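Local coordinates for cytoplasmic export protein 1 (Saccharomyces cerevisiae, PDB 3VWA) that takes part in nuclear tRNA export, where it may collect tRNA from export receptors at the nuclear pore and deliver aminoacylated tRNA to the translation machinery, at residues P205-N211 with R228-T234; V109-I113 with I195-M199; S188-L193 with I215-T221; S101-F107 with E274-T280. All blocks are in the same frame, centred on the assembly; numbering follows the deposited sequence.

Contact 1 (P205-N211 with R228-T234); sequences PKDWIVN and RLENTET
Both oxygens of the Asp-207 carboxylate grip Thr-234: OD2 accepts from OG1 at 2.6 Å and OD1 from the backbone N at 3.2 Å, each through its syn lone pair. A water adds a bridge, donating to Asp-207 OD1 and accepting from Glu-233 N. The first torsion of Asp-207 (chi1 58°) sets CG between the backbone N and the carbonyl carbon, turning the acid onto the first turn of helix 233-237, whose amides would favour its negative charge. Trp-208 NE1 donates to Thr-232 OG1 at 2.8 Å, nearly in the indole plane. That hydroxyl also donates to Leu-229 O at 2.7 Å and receives a weak bond from Trp-235 N, as befits a helix N-cap. The contact thus fastens the turn leading into helix 209-216 to the junction of helices 222-231 and 233-237, in the helical lobe of the kinase-like domain. Around the indole, Leu-229 CD1 makes a CH-pi contact over the five-membered ring, 3.6 Å from its centroid, while Pro-205 CG and Thr-234 CG2 lie on the opposite face toward the rim. With Trp-208 cut back to an alanine, Thr-232 OG1 is likely to lose its ring donor and a gap to open between Leu-229 and Pro-205. Farther out, Asn-211 OD1 takes a weak bond from Arg-228 NH1 at 3.5 Å, the amide standing almost perpendicular to the guanidinium.

Contact 2 (V109-I113 with I195-M199); sequences VELGI and IKSLM
The carboxylate of Glu-110 is the flat side-chain group of this contact, and its OE2 lies 4.1 Å from CE of Met-199, a selenomethionine. The closer approach is to the aliphatic stem, where Glu-110 CG is 3.4 Å from Met-199 CE. The acid itself is turned to other partners: OE2 forms a salt bridge with Lys-106 and OE1 accepts from Asn-238, which probably offsets the cost of burying its charge while its methylene still serves the packing. The rest is apolar packing. Val-109 CG1 touches the same methyl from another direction, 3.6 Å from Met-199 CE, because CG1 stands anti to the backbone N (chi1 175°). The extended chain of Met-199 carries its selenium past Ile-113, whose CD1 rests 3.9 Å from SE. Ile-113 also slides alongside Leu-198 in the opposite sense, CG1 meeting CD1 of the leucine at 4.0 Å, and its CD1 approaches CG1 of Ile-195 more loosely. Branched residues give broad, stiff surfaces to the helix bodies, whereas the long unbranched chain of Met-199 can reach across to helix 106-122 from the point where the backbone leaves helix 186-198. These two helices probably match the E and F helices of the protein-kinase fold. Helix 209-216 packs beside Ile-195 through Val-212, helix 239-248 covers Leu-111 on helix 106-122, and the loop residues Phe-94 and Trp-96 reach Leu-198.

Contact 3 (S188-L193 with I215-T221); sequences SMGLGL and ISDGKIT
A Schellman motif ends helix 209-216 against the side of helix 186-198, and the hydroxyl of Ser-188 holds the chain that leaves it. Gly-218 is the C-prime residue of the motif, with a positive phi of 67° that glycine adopts easily and a weak backbone bond from its N to Ile-215 O. Beyond the turn, Ser-188 OG donates to Ile-220 O at 2.6 Å, lying in the carbonyl plane. A valine in place of Ser-188 would probably leave Ile-220 O without this donor and the outgoing loop less firmly tied to helix 186-198. Met-189, a selenomethionine, bends over the motif with CG 3.4 Å from Gly-218 N. Its CA makes a CA-H...O contact with Ile-215 O at 3.2 Å. Close approach of the helices depends on Gly-192: its CA lies 3.4 Å from Ser-216 OG, where any side chain would collide with that hydroxyl, itself weakly bonded to Val-212 O. Ile-215 takes CG1 between its backbone N and carbonyl carbon (chi1 60°), which lays CD1 along the helix at 3.6 Å from Gly-192 N. The same methyl reaches Leu-191 CG at 3.8 Å. Water 2 donates to both Met-189 O and Ser-216 O, bridging the two backbones. The chemistry implies a balance: water, CA-H and hydroxyl serve backbone carbonyls, yet two acceptors, Ser-188 O and Ile-215 O, lie 2.7 Å apart, probably a cost that the surrounding contacts offset.

Contact 4 (S101-F107 with E274-T280); sequences SLSQNKF and EIFRNLT
Two hydrogen bonds leave one amide nitrogen, Asn-105 ND2, and both run in the plane of that amide. The straighter one goes to Arg-277 O at 3.0 Å (165° at the hydrogen); the other reaches Ile-275 O at 2.7 Å but comes from well above the carbonyl plane. With CG anti to the backbone N (chi1 -180°), the side chain reaches into the 274-280 loop while OD1 caps Gly-108 N at the start of helix 106-122. Asparagine suits this post because its amide can cap with one end and donate twice with the other. Water 3 lies between Leu-102 O and Asn-278 O, 3.0 Å from the latter. Asn-278 has a left-handed backbone (phi 61°), a conformation asparagine tolerates well, and its CB lies 3.7 Å from Ser-101 O. Two methyls pack on polar atoms: Leu-102 CD2 on Asn-278 O, and Leu-279 CD2 on Asn-105 ND2 at 3.3 Å. The apolar packing is Leu-102 CD1 against Thr-280 CG2 at 3.7 Å, their side chains crossing at about a right angle, and Phe-107 CD2 obliquely against Ile-275 CG2 at 3.7 Å. Leu-240 of helix 239-248 packs against Phe-107, Ile-275 and Leu-279, Leu-268 of helix 255-271 backs Ile-275, and Thr-280 OG1 bonds to Trp-144 on strand 144-146, so the loop before helix 283-303 is moored to the kinase-like domain.

From the N terminus, contact 4 opens first at 101-107 and contact 2 follows at once on helix 106-122. Contact 3 opens on helix 186-198, and only then does 195-199, on the same helix, close contact 2, so these two cross. Contact 1 starts at 205-211 before 215-221 closes contact 3, making a second crossing over shared helix 209-216; contact 1 itself closes at 228-234. Contacts 2 and 1 therefore run in series, yet they touch where Glu-110 and Met-199 meet Trp-208 and Pro-205. Contact 4, closed last at 274-280, encloses the other three, tying the loop before helix 283-303 back to the helical lobe.

Contact 1 (P205-N211 with R228-T234)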
# COMPACT_ATOMS: atom_id res chain seq x y z
N PRO A 205 -5.51 11.13 -27.04
CA PRO A 205 -5.08 10.26 -28.11
C PRO A 205 -5.43 10.90 -29.45
O PRO A 205 -6.53 11.44 -29.62
CB PRO A 205 -5.92 8.99 -27.89
CG PRO A 205 -6.19 8.98 -26.43
CD PRO A 205 -6.38 10.43 -26.07
N LYS A 206 -4.50 10.81 -30.39
CA LYS A 206 -4.68 11.28 -31.77
C LYS A 206 -5.95 10.67 -32.33
O LYS A 206 -6.80 11.38 -32.85
CB LYS A 206 -3.48 10.89 -32.62
CG LYS A 206 -2.34 11.90 -32.65
CD LYS A 206 -2.10 12.58 -31.31
CE LYS A 206 -1.61 14.01 -31.49
NZ LYS A 206 -2.35 14.74 -32.56
N ASP A 207 -6.08 9.35 -32.16
CA ASP A 207 -7.23 8.63 -32.71
C ASP A 207 -8.51 8.81 -31.91
O ASP A 207 -9.54 8.20 -32.21
CB ASP A 207 -6.91 7.13 -32.93
CG ASP A 207 -6.48 6.43 -31.66
OD1 ASP A 207 -6.14 5.23 -31.73
OD2 ASP A 207 -6.45 7.07 -30.59
N TRP A 208 -8.46 9.67 -30.89
CA TRP A 208 -9.68 10.04 -30.17
C TRP A 208 -10.09 11.46 -30.46
O TRP A 208 -11.16 11.89 -30.05
CB TRP A 208 -9.51 9.85 -28.66
CG TRP A 208 -9.51 8.39 -28.20
CD1 TRP A 208 -9.35 7.23 -28.99
CD2 TRP A 208 -9.65 7.90 -26.84
NE1 TRP A 208 -9.42 6.09 -28.21
CE2 TRP A 208 -9.60 6.42 -26.92
CE3 TRP A 208 -9.84 8.51 -25.59
CZ2 TRP A 208 -9.71 5.62 -25.78
CZ3 TRP A 208 -9.96 7.68 -24.46
CH2 TRP A 208 -9.88 6.29 -24.55
N ILE A 209 -9.23 12.21 -31.16
CA ILE A 209 -9.52 13.63 -31.36
C ILE A 209 -10.88 13.88 -31.99
O ILE A 209 -11.66 14.72 -31.52
CB ILE A 209 -8.39 14.37 -32.11
CG1 ILE A 209 -7.30 14.80 -31.12
CG2 ILE A 209 -8.94 15.61 -32.79
CD1 ILE A 209 -6.01 15.27 -31.78
N VAL A 210 -11.22 13.13 -33.02
CA VAL A 210 -12.39 13.51 -33.79
C VAL A 210 -13.61 13.06 -33.02
O VAL A 210 -14.60 13.80 -32.93
CB VAL A 210 -12.39 12.91 -35.20
CG1 VAL A 210 -13.80 12.96 -35.78
CG2 VAL A 210 -11.40 13.67 -36.09
N ASN A 211 -13.54 11.85 -32.50
CA ASN A 211 -14.66 11.31 -31.74
C ASN A 211 -15.06 12.25 -30.60
O ASN A 211 -16.24 12.60 -30.47
CB ASN A 211 -14.34 9.89 -31.26
CG ASN A 211 -14.28 8.90 -32.43
OD1 ASN A 211 -15.13 8.95 -33.31
ND2 ASN A 211 -13.29 8.02 -32.43
N ARG A 228 -17.00 3.64 -31.19
CA ARG A 228 -15.91 4.16 -32.03
C ARG A 228 -14.59 4.03 -31.30
O ARG A 228 -13.59 3.50 -31.84
CB ARG A 228 -16.18 5.63 -32.42
CG ARG A 228 -17.32 5.75 -33.40
CD ARG A 228 -17.83 7.17 -33.53
NE ARG A 228 -18.76 7.32 -34.65
CZ ARG A 228 -18.52 8.02 -35.76
NH1 ARG A 228 -17.37 8.67 -35.92
NH2 ARG A 228 -19.44 8.09 -36.71
N LEU A 229 -14.61 4.48 -30.06
CA LEU A 229 -13.47 4.45 -29.18
C LEU A 229 -13.04 3.00 -28.94
O LEU A 229 -11.85 2.67 -29.00
CB LEU A 229 -13.88 5.14 -27.85
CG LEU A 229 -13.11 6.36 -27.35
CD1 LEU A 229 -13.04 7.50 -28.36
CD2 LEU A 229 -13.63 6.88 -26.00
N GLU A 230 -14.02 2.12 -28.71
CA GLU A 230 -13.72 0.70 -28.50
C GLU A 230 -12.97 0.10 -29.67
O GLU A 230 -12.22 -0.88 -29.51
CB GLU A 230 -14.99 -0.09 -28.20
CG GLU A 230 -15.47 0.13 -26.77
CD GLU A 230 -16.81 -0.49 -26.46
OE1 GLU A 230 -17.29 -1.38 -27.19
OE2 GLU A 230 -17.41 -0.08 -25.45
N ASN A 231 -13.15 0.72 -30.83
CA ASN A 231 -12.49 0.27 -32.03
C ASN A 231 -11.10 0.82 -32.26
O ASN A 231 -10.33 0.27 -33.06
CB ASN A 231 -13.37 0.53 -33.25
CG ASN A 231 -13.71 -0.75 -33.97
OD1 ASN A 231 -14.49 -1.58 -33.46
ND2 ASN A 231 -13.09 -0.95 -35.15
N THR A 232 -10.74 1.87 -31.54
CA THR A 232 -9.50 2.55 -31.86
C THR A 232 -8.30 1.74 -31.36
O THR A 232 -8.43 0.86 -30.49
CB THR A 232 -9.48 3.94 -31.24
OG1 THR A 232 -9.60 3.81 -29.82
CG2 THR A 232 -10.61 4.75 -31.81
N GLU A 233 -7.13 2.04 -31.92
CA GLU A 233 -5.91 1.36 -31.52
C GLU A 233 -5.60 1.65 -30.04
O GLU A 233 -5.17 0.78 -29.32
CB GLU A 233 -4.75 1.73 -32.46
CG GLU A 233 -3.38 1.11 -32.11
CD GLU A 233 -3.33 -0.43 -32.10
OE1 GLU A 233 -2.46 -1.01 -31.38
OE2 GLU A 233 -4.16 -1.09 -32.78
N THR A 234 -5.86 2.89 -29.61
CA THR A 234 -5.63 3.30 -28.21
C THR A 234 -6.36 2.42 -27.22
O THR A 234 -5.76 1.85 -26.29
CB THR A 234 -6.05 4.76 -28.02
OG1 THR A 234 -5.24 5.56 -28.86
CG2 THR A 234 -5.94 5.24 -26.53
O HOH W 1 -6.73 3.68 -33.95

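Contact 2 (V109-I113 with I195-M199)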
# COMPACT_ATOMS: atom_id res chain seq x y z
N VAL A 109 -6.10 7.07 -16.90
CA VAL A 109 -7.11 8.08 -17.21
C VAL A 109 -8.08 7.42 -18.20
O VAL A 109 -9.29 7.57 -18.09
CB VAL A 109 -6.44 9.37 -17.86
CG1 VAL A 109 -7.47 10.41 -18.32
CG2 VAL A 109 -5.43 10.03 -16.92
N GLU A 110 -7.55 6.69 -19.17
CA GLU A 110 -8.35 6.03 -20.16
C GLU A 110 -9.23 4.93 -19.53
O GLU A 110 -10.37 4.75 -19.91
CB GLU A 110 -7.46 5.41 -21.28
CG GLU A 110 -6.86 6.39 -22.30
CD GLU A 110 -5.69 5.79 -23.08
OE1 GLU A 110 -5.74 4.57 -23.39
OE2 GLU A 110 -4.73 6.54 -23.37
N LEU A 111 -8.66 4.18 -18.60
CA LEU A 111 -9.42 3.20 -17.81
C LEU A 111 -10.59 3.85 -17.07
O LEU A 111 -11.70 3.36 -17.14
CB LEU A 111 -8.50 2.45 -16.85
CG LEU A 111 -8.87 1.05 -16.30
CD1 LEU A 111 -8.97 1.09 -14.80
CD2 LEU A 111 -10.07 0.34 -16.93
N GLY A 112 -10.38 5.00 -16.44
CA GLY A 112 -11.48 5.65 -15.71
C GLY A 112 -12.56 6.12 -16.66
O GLY A 112 -13.76 5.94 -16.44
N ILE A 113 -12.12 6.68 -17.77
CA ILE A 113 -13.08 7.10 -18.81
C ILE A 113 -13.92 5.93 -19.27
O ILE A 113 -15.12 6.07 -19.49
CB ILE A 113 -12.34 7.73 -20.00
CG1 ILE A 113 -11.85 9.13 -19.59
CG2 ILE A 113 -13.23 7.83 -21.22
CD1 ILE A 113 -10.88 9.73 -20.61
N ILE A 195 -14.17 14.82 -20.60
CA ILE A 195 -13.00 14.15 -21.19
C ILE A 195 -11.92 15.17 -21.53
O ILE A 195 -10.74 14.94 -21.27
CB ILE A 195 -13.38 13.33 -22.43
CG1 ILE A 195 -14.11 12.05 -22.00
CG2 ILE A 195 -12.13 13.02 -23.24
CD1 ILE A 195 -14.76 11.26 -23.14
N LYS A 196 -12.32 16.32 -22.05
CA LYS A 196 -11.32 17.37 -22.34
C LYS A 196 -10.69 17.85 -21.06
O LYS A 196 -9.49 18.14 -21.05
CB LYS A 196 -11.93 18.52 -23.13
CG LYS A 196 -12.11 18.14 -24.60
CD LYS A 196 -12.43 19.33 -25.49
CE LYS A 196 -13.89 19.70 -25.35
NZ LYS A 196 -14.28 20.89 -26.16
N SER A 197 -11.48 17.92 -19.97
CA SER A 197 -10.91 18.37 -18.69
C SER A 197 -9.98 17.31 -18.09
O SER A 197 -9.03 17.65 -17.40
CB SER A 197 -11.99 18.73 -17.65
OG SER A 197 -13.08 19.40 -18.25
N LEU A 198 -10.26 16.03 -18.35
CA LEU A 198 -9.43 14.93 -17.87
C LEU A 198 -8.09 14.85 -18.59
O LEU A 198 -7.08 14.51 -17.97
CB LEU A 198 -10.16 13.59 -18.04
CG LEU A 198 -11.24 13.38 -16.95
CD1 LEU A 198 -12.30 12.34 -17.28
CD2 LEU A 198 -10.59 13.06 -15.61
N MSE A 199 -8.09 15.19 -19.89
CA MSE A 199 -6.97 14.92 -20.78
C MSE A 199 -6.69 16.18 -21.56
O MSE A 199 -7.46 16.50 -22.46
CB MSE A 199 -7.47 13.89 -21.79
CG MSE A 199 -6.61 12.65 -22.01
SE MSE A 199 -7.77 11.11 -22.52
CE MSE A 199 -6.57 9.78 -21.73

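Contact 3 (S188-L193 with I215-T221)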
# COMPACT_ATOMS: atom_id res chain seq x y z
N SER A 188 -23.99 13.91 -24.29
CA SER A 188 -22.85 13.90 -25.21
C SER A 188 -21.98 15.13 -25.09
O SER A 188 -20.74 15.03 -25.13
CB SER A 188 -23.34 13.82 -26.65
OG SER A 188 -23.58 12.50 -27.00
N MSE A 189 -22.61 16.29 -24.93
CA MSE A 189 -21.85 17.55 -24.88
C MSE A 189 -21.18 17.67 -23.56
O MSE A 189 -20.04 18.16 -23.49
CB MSE A 189 -22.74 18.75 -25.16
CG MSE A 189 -22.96 18.87 -26.67
SE MSE A 189 -24.15 20.40 -27.12
CE MSE A 189 -25.69 19.34 -27.74
N GLY A 190 -21.86 17.21 -22.50
CA GLY A 190 -21.26 17.25 -21.16
C GLY A 190 -20.14 16.23 -21.00
O GLY A 190 -19.16 16.48 -20.28
N LEU A 191 -20.27 15.09 -21.68
CA LEU A 191 -19.21 14.07 -21.68
C LEU A 191 -17.94 14.61 -22.34
O LEU A 191 -16.85 14.41 -21.81
CB LEU A 191 -19.69 12.76 -22.37
CG LEU A 191 -18.65 11.61 -22.39
CD1 LEU A 191 -18.05 11.32 -21.02
CD2 LEU A 191 -19.13 10.32 -23.04
N GLY A 192 -18.08 15.29 -23.48
CA GLY A 192 -16.94 15.94 -24.17
C GLY A 192 -16.17 16.92 -23.29
O GLY A 192 -14.96 16.82 -23.13
N LEU A 193 -16.88 17.85 -22.69
CA LEU A 193 -16.26 18.75 -21.71
C LEU A 193 -15.44 18.01 -20.64
O LEU A 193 -14.28 18.38 -20.38
CB LEU A 193 -17.34 19.64 -21.06
CG LEU A 193 -17.79 20.92 -21.78
CD1 LEU A 193 -19.26 21.25 -21.53
CD2 LEU A 193 -16.92 22.07 -21.31
N ILE A 215 -18.80 14.44 -29.93
CA ILE A 215 -19.67 14.46 -28.75
C ILE A 215 -19.66 15.86 -28.13
O ILE A 215 -20.65 16.29 -27.55
CB ILE A 215 -19.33 13.40 -27.67
CG1 ILE A 215 -17.91 13.55 -27.11
CG2 ILE A 215 -19.53 12.00 -28.19
CD1 ILE A 215 -17.65 12.65 -25.91
N SER A 216 -18.55 16.56 -28.28
CA SER A 216 -18.40 17.90 -27.71
C SER A 216 -19.38 18.88 -28.33
O SER A 216 -19.80 19.83 -27.68
CB SER A 216 -16.98 18.43 -27.86
OG SER A 216 -16.24 18.15 -26.70
N ASP A 217 -19.74 18.62 -29.58
CA ASP A 217 -20.71 19.42 -30.32
C ASP A 217 -22.03 18.71 -30.44
O ASP A 217 -22.88 19.16 -31.20
CB ASP A 217 -20.17 19.72 -31.72
CG ASP A 217 -18.92 20.53 -31.67
OD1 ASP A 217 -18.01 20.29 -32.48
OD2 ASP A 217 -18.85 21.38 -30.77
N GLY A 218 -22.19 17.60 -29.72
CA GLY A 218 -23.48 16.91 -29.63
C GLY A 218 -23.94 16.30 -30.95
O GLY A 218 -25.14 16.08 -31.16
N LYS A 219 -23.00 16.01 -31.83
CA LYS A 219 -23.35 15.42 -33.09
C LYS A 219 -23.70 13.95 -32.96
O LYS A 219 -24.57 13.47 -33.67
CB LYS A 219 -22.23 15.63 -34.12
CG LYS A 219 -21.77 17.08 -34.18
CD LYS A 219 -20.72 17.29 -35.25
CE LYS A 219 -20.90 18.65 -35.91
NZ LYS A 219 -19.76 19.07 -36.76
N ILE A 220 -23.05 13.22 -32.05
CA ILE A 220 -23.32 11.77 -31.93
C ILE A 220 -23.70 11.33 -30.52
O ILE A 220 -23.46 12.06 -29.54
CB ILE A 220 -22.15 10.89 -32.42
CG1 ILE A 220 -20.92 11.09 -31.52
CG2 ILE A 220 -21.88 11.08 -33.93
CD1 ILE A 220 -19.74 10.21 -31.90
N THR A 221 -24.30 10.15 -30.40
CA THR A 221 -24.72 9.67 -29.08
C THR A 221 -23.54 9.11 -28.28
O THR A 221 -22.47 8.79 -28.84
CB THR A 221 -25.85 8.62 -29.14
OG1 THR A 221 -25.33 7.39 -29.67
CG2 THR A 221 -27.05 9.13 -29.99
O HOH W 2 -19.44 20.37 -25.07

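Contact 4 (S101-F107 with E274-T280)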
# COMPACT_ATOMS: atom_id res chain seq x y z
N SER A 101 -0.59 14.67 -11.58
CA SER A 101 -0.01 13.37 -11.34
C SER A 101 -0.67 12.28 -12.12
O SER A 101 0.04 11.55 -12.78
CB SER A 101 -0.04 13.01 -9.87
OG SER A 101 1.01 13.67 -9.23
N LEU A 102 -2.00 12.17 -12.06
CA LEU A 102 -2.72 10.99 -12.59
C LEU A 102 -2.63 10.95 -14.10
O LEU A 102 -2.61 9.90 -14.67
CB LEU A 102 -4.20 11.01 -12.23
CG LEU A 102 -4.56 11.00 -10.76
CD1 LEU A 102 -6.05 11.28 -10.73
CD2 LEU A 102 -4.21 9.65 -10.13
N SER A 103 -2.55 12.14 -14.71
CA SER A 103 -2.35 12.38 -16.16
C SER A 103 -1.11 11.69 -16.66
O SER A 103 -1.01 11.37 -17.82
CB SER A 103 -2.12 13.87 -16.40
OG SER A 103 -3.29 14.51 -16.72
N GLN A 104 -0.13 11.52 -15.78
CA GLN A 104 1.11 10.83 -16.13
C GLN A 104 0.93 9.36 -16.52
O GLN A 104 1.72 8.82 -17.28
CB GLN A 104 2.12 10.99 -14.99
CG GLN A 104 2.63 12.43 -14.87
CD GLN A 104 3.89 12.61 -14.04
OE1 GLN A 104 4.38 11.69 -13.40
NE2 GLN A 104 4.42 13.83 -14.04
N ASN A 105 -0.12 8.71 -16.03
CA ASN A 105 -0.44 7.34 -16.47
C ASN A 105 -1.66 7.40 -17.38
O ASN A 105 -2.83 7.31 -16.92
CB ASN A 105 -0.70 6.42 -15.27
CG ASN A 105 -1.03 4.97 -15.68
OD1 ASN A 105 -1.46 4.74 -16.78
ND2 ASN A 105 -0.79 4.01 -14.79
N LYS A 106 -1.40 7.57 -18.67
CA LYS A 106 -2.51 7.73 -19.61
C LYS A 106 -3.44 6.51 -19.58
O LYS A 106 -4.62 6.65 -19.82
CB LYS A 106 -1.99 8.02 -21.04
CG LYS A 106 -1.64 6.80 -21.89
CD LYS A 106 -0.92 7.29 -23.14
CE LYS A 106 -0.80 6.20 -24.18
NZ LYS A 106 -2.13 6.03 -24.85
N PHE A 107 -2.90 5.32 -19.32
CA PHE A 107 -3.72 4.11 -19.33
C PHE A 107 -4.73 4.20 -18.18
O PHE A 107 -5.88 3.79 -18.35
CB PHE A 107 -2.87 2.81 -19.18
CG PHE A 107 -1.93 2.58 -20.34
CD1 PHE A 107 -2.39 2.57 -21.67
CD2 PHE A 107 -0.57 2.40 -20.11
CE1 PHE A 107 -1.51 2.35 -22.73
CE2 PHE A 107 0.31 2.20 -21.17
CZ PHE A 107 -0.15 2.16 -22.47
N GLU A 274 5.46 0.48 -14.71
CA GLU A 274 4.95 1.88 -14.65
C GLU A 274 3.43 1.96 -14.77
O GLU A 274 2.77 2.93 -14.31
CB GLU A 274 5.68 2.80 -15.72
CG GLU A 274 5.42 2.51 -17.22
CD GLU A 274 5.98 1.17 -17.76
OE1 GLU A 274 6.74 0.48 -17.04
OE2 GLU A 274 5.69 0.79 -18.93
N ILE A 275 2.82 0.95 -15.37
CA ILE A 275 1.40 1.10 -15.61
C ILE A 275 0.59 1.00 -14.29
O ILE A 275 -0.53 1.41 -14.23
CB ILE A 275 0.83 0.16 -16.68
CG1 ILE A 275 0.73 -1.29 -16.09
CG2 ILE A 275 1.60 0.30 -18.03
CD1 ILE A 275 0.01 -2.24 -17.03
N PHE A 276 1.22 0.59 -13.22
CA PHE A 276 0.54 0.52 -11.94
C PHE A 276 0.90 1.73 -11.05
O PHE A 276 0.57 1.74 -9.85
CB PHE A 276 0.91 -0.79 -11.24
CG PHE A 276 0.52 -2.00 -12.02
CD1 PHE A 276 -0.81 -2.37 -12.12
CD2 PHE A 276 1.48 -2.75 -12.69
CE1 PHE A 276 -1.18 -3.50 -12.87
CE2 PHE A 276 1.14 -3.89 -13.42
CZ PHE A 276 -0.20 -4.27 -13.52
N ARG A 277 1.49 2.77 -11.63
CA ARG A 277 1.84 3.96 -10.80
C ARG A 277 0.97 5.08 -11.22
O ARG A 277 0.52 5.08 -12.35
CB ARG A 277 3.28 4.41 -11.04
CG ARG A 277 4.32 3.46 -10.52
CD ARG A 277 5.72 4.07 -10.51
NE ARG A 277 6.60 3.05 -9.93
CZ ARG A 277 7.57 2.43 -10.59
NH1 ARG A 277 8.29 1.48 -9.98
NH2 ARG A 277 7.84 2.78 -11.86
N ASN A 278 0.72 6.03 -10.31
CA ASN A 278 -0.08 7.22 -10.60
C ASN A 278 -1.49 6.83 -11.00
O ASN A 278 -2.12 7.51 -11.81
CB ASN A 278 0.54 8.06 -11.72
CG ASN A 278 1.92 8.57 -11.35
OD1 ASN A 278 2.90 8.17 -11.93
ND2 ASN A 278 1.99 9.40 -10.32
N LEU A 279 -1.99 5.73 -10.43
CA LEU A 279 -3.41 5.39 -10.62
C LEU A 279 -4.28 6.02 -9.53
O LEU A 279 -3.80 6.28 -8.41
CB LEU A 279 -3.54 3.88 -10.59
CG LEU A 279 -2.88 3.16 -11.75
CD1 LEU A 279 -2.99 1.66 -11.53
CD2 LEU A 279 -3.59 3.54 -13.04
N THR A 280 -5.57 6.24 -9.79
CA THR A 280 -6.47 6.62 -8.66
C THR A 280 -6.44 5.60 -7.52
O THR A 280 -6.46 4.38 -7.77
CB THR A 280 -7.93 6.91 -9.06
OG1 THR A 280 -8.33 6.06 -10.13
CG2 THR A 280 -8.07 8.39 -9.46
O HOH W 3 -4.07 7.29 -14.05